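Uncharacterized protein with cystatin-like fold (Methylibium petroleiphilum PM1, PDB 3G16) is of unknown function but adopts the cystatin-like fold of SnoaL-like proteins, whose cone-shaped relatives often enclose a small-molecule pocket. Local coordinates at residues A[41-53]-A[132-144]. Residues are numbered along the deposited sequence; the frame is centred on the assembly and turned at random. Where two conformers were deposited one is given.
Sequences HYFPAGMYGGAFR and IARLELGDFDYAG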
# COMPACT_ATOMS: atom_id res chain seq x y z
N HIS A 41 1.23 11.51 8.96
CA HIS A 41 0.91 10.09 8.70
C HIS A 41 -0.61 9.99 8.53
O HIS A 41 -1.39 10.48 9.38
CB HIS A 41 1.30 9.22 9.88
CG HIS A 41 1.52 7.77 9.56
ND1 HIS A 41 0.65 6.98 8.82
CD2 HIS A 41 2.49 6.94 9.99
CE1 HIS A 41 1.12 5.73 8.79
NE2 HIS A 41 2.25 5.68 9.49
N TYR A 42 -1.04 9.41 7.42
CA TYR A 42 -2.45 9.18 7.12
C TYR A 42 -2.75 7.71 7.26
O TYR A 42 -1.89 6.83 7.03
CB TYR A 42 -2.76 9.65 5.71
CG TYR A 42 -2.53 11.12 5.48
CD1 TYR A 42 -3.50 12.02 5.75
CD2 TYR A 42 -1.32 11.61 4.99
CE1 TYR A 42 -3.31 13.38 5.58
CE2 TYR A 42 -1.12 12.97 4.80
CZ TYR A 42 -2.11 13.85 5.09
OH TYR A 42 -1.93 15.22 4.88
N PHE A 43 -4.04 7.45 7.52
CA PHE A 43 -4.57 6.10 7.75
C PHE A 43 -5.94 6.00 7.11
O PHE A 43 -6.54 7.01 6.81
CB PHE A 43 -4.73 5.83 9.27
CG PHE A 43 -3.48 6.02 10.04
CD1 PHE A 43 -2.58 5.00 10.15
CD2 PHE A 43 -3.21 7.23 10.66
CE1 PHE A 43 -1.41 5.15 10.86
CE2 PHE A 43 -2.04 7.39 11.38
CZ PHE A 43 -1.13 6.38 11.49
N PRO A 44 -6.44 4.77 7.00
CA PRO A 44 -7.83 4.70 6.54
C PRO A 44 -8.75 5.59 7.36
O PRO A 44 -8.59 5.67 8.60
CB PRO A 44 -8.15 3.21 6.71
CG PRO A 44 -6.87 2.53 6.56
CD PRO A 44 -5.84 3.45 7.20
N ALA A 45 -9.76 6.19 6.75
CA ALA A 45 -10.70 7.03 7.51
C ALA A 45 -11.37 6.10 8.54
O ALA A 45 -11.65 4.91 8.27
CB ALA A 45 -11.75 7.70 6.62
N GLY A 46 -11.51 6.61 9.74
CA GLY A 46 -12.09 5.87 10.84
C GLY A 46 -11.05 5.37 11.80
O GLY A 46 -11.41 4.91 12.90
N MSE A 47 -9.78 5.50 11.45
CA MSE A 47 -8.70 5.02 12.28
C MSE A 47 -7.98 6.12 13.03
O MSE A 47 -7.60 7.13 12.43
CB MSE A 47 -7.64 4.29 11.46
CG MSE A 47 -8.07 3.01 10.81
SE MSE A 47 -8.76 1.69 12.08
CE MSE A 47 -7.31 1.56 13.08
N TYR A 48 -7.82 5.88 14.33
CA TYR A 48 -6.98 6.68 15.21
C TYR A 48 -7.43 8.12 15.24
O TYR A 48 -6.62 9.02 15.48
CB TYR A 48 -5.48 6.52 14.84
CG TYR A 48 -4.94 5.10 14.76
CD1 TYR A 48 -5.37 4.10 15.65
CD2 TYR A 48 -4.00 4.72 13.79
CE1 TYR A 48 -4.89 2.80 15.58
CE2 TYR A 48 -3.51 3.41 13.73
CZ TYR A 48 -3.94 2.46 14.62
OH TYR A 48 -3.48 1.14 14.57
N GLY A 49 -8.71 8.35 14.99
CA GLY A 49 -9.32 9.67 14.97
C GLY A 49 -8.94 10.61 13.87
O GLY A 49 -9.37 11.74 13.84
N GLY A 50 -8.15 10.12 12.90
CA GLY A 50 -7.67 10.94 11.82
C GLY A 50 -6.15 10.85 11.69
O GLY A 50 -5.53 9.95 12.22
N ALA A 51 -5.60 11.79 10.95
CA ALA A 51 -4.16 11.77 10.64
C ALA A 51 -3.36 12.11 11.88
O ALA A 51 -3.86 12.70 12.87
CB ALA A 51 -3.84 12.83 9.56
N PHE A 52 -2.08 11.75 11.83
CA PHE A 52 -1.10 12.13 12.88
C PHE A 52 -0.32 13.33 12.32
O PHE A 52 0.44 13.21 11.34
CB PHE A 52 -0.15 11.01 13.24
CG PHE A 52 -0.76 9.79 13.86
CD1 PHE A 52 -2.08 9.76 14.29
CD2 PHE A 52 0.05 8.71 14.14
CE1 PHE A 52 -2.57 8.64 14.93
CE2 PHE A 52 -0.45 7.60 14.78
CZ PHE A 52 -1.76 7.56 15.19
N ARG A 53 -0.49 14.48 12.91
CA ARG A 53 0.08 15.72 12.39
C ARG A 53 1.36 16.12 13.08
O ARG A 53 1.33 16.61 14.22
CB ARG A 53 -0.92 16.84 12.53
CG ARG A 53 -2.23 16.62 11.80
CD ARG A 53 -3.28 17.62 12.36
NE ARG A 53 -4.57 17.56 11.66
CZ ARG A 53 -5.49 16.64 11.88
NH1 ARG A 53 -5.35 15.68 12.84
NH2 ARG A 53 -6.61 16.75 11.14
N ILE A 132 -20.18 2.14 3.52
CA ILE A 132 -19.41 3.36 3.55
C ILE A 132 -19.17 3.74 2.08
O ILE A 132 -18.58 2.96 1.34
CB ILE A 132 -18.07 3.19 4.27
CG1 ILE A 132 -18.28 2.63 5.69
CG2 ILE A 132 -17.32 4.51 4.28
CD1 ILE A 132 -19.14 3.48 6.51
N ALA A 133 -19.67 4.91 1.70
CA ALA A 133 -19.62 5.38 0.31
C ALA A 133 -18.20 5.65 -0.15
O ALA A 133 -17.88 5.35 -1.32
CB ALA A 133 -20.46 6.66 0.16
N ARG A 134 -17.36 6.22 0.72
CA ARG A 134 -16.01 6.57 0.35
C ARG A 134 -15.04 5.97 1.36
O ARG A 134 -14.97 6.41 2.51
CB ARG A 134 -15.80 8.09 0.30
CG ARG A 134 -16.84 8.87 -0.55
CD ARG A 134 -16.46 10.39 -0.71
NE ARG A 134 -15.19 10.55 -1.41
CZ ARG A 134 -15.04 10.63 -2.72
NH1 ARG A 134 -16.08 10.67 -3.57
NH2 ARG A 134 -13.81 10.70 -3.19
N LEU A 135 -14.29 5.01 0.93
CA LEU A 135 -13.27 4.36 1.74
C LEU A 135 -11.92 4.92 1.27
O LEU A 135 -11.37 4.49 0.27
CB LEU A 135 -13.39 2.85 1.57
CG LEU A 135 -14.59 2.20 2.26
CD1 LEU A 135 -14.77 0.77 1.84
CD2 LEU A 135 -14.39 2.32 3.79
N GLU A 136 -11.42 5.92 1.98
CA GLU A 136 -10.24 6.63 1.60
C GLU A 136 -9.50 7.10 2.86
O GLU A 136 -9.97 6.82 3.95
CB GLU A 136 -10.56 7.77 0.63
CG GLU A 136 -11.46 8.81 1.16
CD GLU A 136 -12.02 9.77 0.08
OE1 GLU A 136 -11.77 9.59 -1.12
OE2 GLU A 136 -12.80 10.71 0.45
N LEU A 137 -8.35 7.74 2.72
CA LEU A 137 -7.57 8.16 3.87
C LEU A 137 -8.23 9.31 4.58
O LEU A 137 -8.71 10.25 3.97
CB LEU A 137 -6.21 8.59 3.43
CG LEU A 137 -5.32 7.54 2.76
CD1 LEU A 137 -4.14 8.22 2.07
CD2 LEU A 137 -4.90 6.40 3.77
N GLY A 138 -8.24 9.21 5.91
CA GLY A 138 -8.76 10.29 6.74
C GLY A 138 -7.89 11.54 6.68
O GLY A 138 -6.66 11.49 6.76
N ASP A 139 -8.55 12.67 6.55
CA ASP A 139 -7.90 13.98 6.54
C ASP A 139 -7.02 14.31 5.32
O ASP A 139 -6.36 15.36 5.30
CB ASP A 139 -7.10 14.25 7.83
CG ASP A 139 -7.99 14.30 9.06
OD1 ASP A 139 -8.84 15.19 9.17
OD2 ASP A 139 -7.80 13.44 9.95
N PHE A 140 -6.97 13.41 4.36
CA PHE A 140 -6.10 13.62 3.19
C PHE A 140 -6.81 14.52 2.18
O PHE A 140 -7.99 14.27 1.84
CB PHE A 140 -5.70 12.29 2.59
CG PHE A 140 -4.70 12.41 1.50
CD1 PHE A 140 -3.36 12.48 1.83
CD2 PHE A 140 -5.07 12.49 0.18
CE1 PHE A 140 -2.42 12.64 0.86
CE2 PHE A 140 -4.12 12.62 -0.80
CZ PHE A 140 -2.77 12.73 -0.44
N ASP A 141 -6.13 15.58 1.74
CA ASP A 141 -6.74 16.55 0.83
C ASP A 141 -6.66 16.05 -0.61
O ASP A 141 -5.88 16.51 -1.42
CB ASP A 141 -6.00 17.87 1.00
CG ASP A 141 -6.54 18.97 0.11
OD1 ASP A 141 -7.68 18.83 -0.38
OD2 ASP A 141 -5.72 19.91 -0.13
N TYR A 142 -7.50 15.07 -0.92
CA TYR A 142 -7.48 14.52 -2.27
C TYR A 142 -7.64 15.57 -3.37
O TYR A 142 -6.93 15.55 -4.34
CB TYR A 142 -8.56 13.44 -2.42
CG TYR A 142 -8.22 12.14 -1.71
CD1 TYR A 142 -7.30 11.27 -2.28
CD2 TYR A 142 -8.72 11.81 -0.45
CE1 TYR A 142 -6.91 10.10 -1.64
CE2 TYR A 142 -8.33 10.63 0.18
CZ TYR A 142 -7.42 9.80 -0.42
OH TYR A 142 -7.06 8.63 0.21
N ALA A 143 -8.63 16.44 -3.19
CA ALA A 143 -8.89 17.46 -4.20
C ALA A 143 -7.67 18.38 -4.41
O ALA A 143 -7.20 18.57 -5.53
CB ALA A 143 -10.12 18.26 -3.81
N GLY A 144 -7.12 18.88 -3.31
CA GLY A 144 -6.02 19.81 -3.40
C GLY A 144 -4.72 19.17 -3.88
O GLY A 144 -3.85 19.82 -4.44
O HOH W 1 -3.67 16.38 3.00
O HOH W 2 -5.56 9.64 8.52
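Tyr-42 meets Phe-140 in a T-shaped (edge-to-face) stack where the C-terminal tail of this cystatin-like, NTF2-clan fold lies against the loop joining strands 39-42 and 52-53. The planes stand at 83°, with Phe-140 CD1 over the centre of the tyrosine ring, 3.8 Å from Tyr-42 CZ. Phe-140 reaches it because its CG lies anti to the backbone N (chi1 -173°). An aromatic with a polar end suits position 42: its carbon face packs while its OH binds a water also held by Asp-141 N. Replacing it with an alanine would probably leave the edge of Phe-140 with no aromatic face to pack against, and that water without one holder.

Beside the stack the backbones close up in a single beta bridge, Pro-44 with Leu-137: Gly-138 N donates to Phe-43 O (2.9 Å) and Ala-45 N to Glu-136 O (2.9 Å). Gly-138 suits the place, since a side chain there would probably crowd Ala-45 CA.

The solvent side is looser. Exposed Arg-53 reaches Asp-139 through a long salt bridge, NH2 to OD1 3.4 Å, guanidinium and carboxylate planes 67° apart. The other oxygen is held more firmly: Asp-139 OD2 accepts Ala-51 N at 2.9 Å on its anti side.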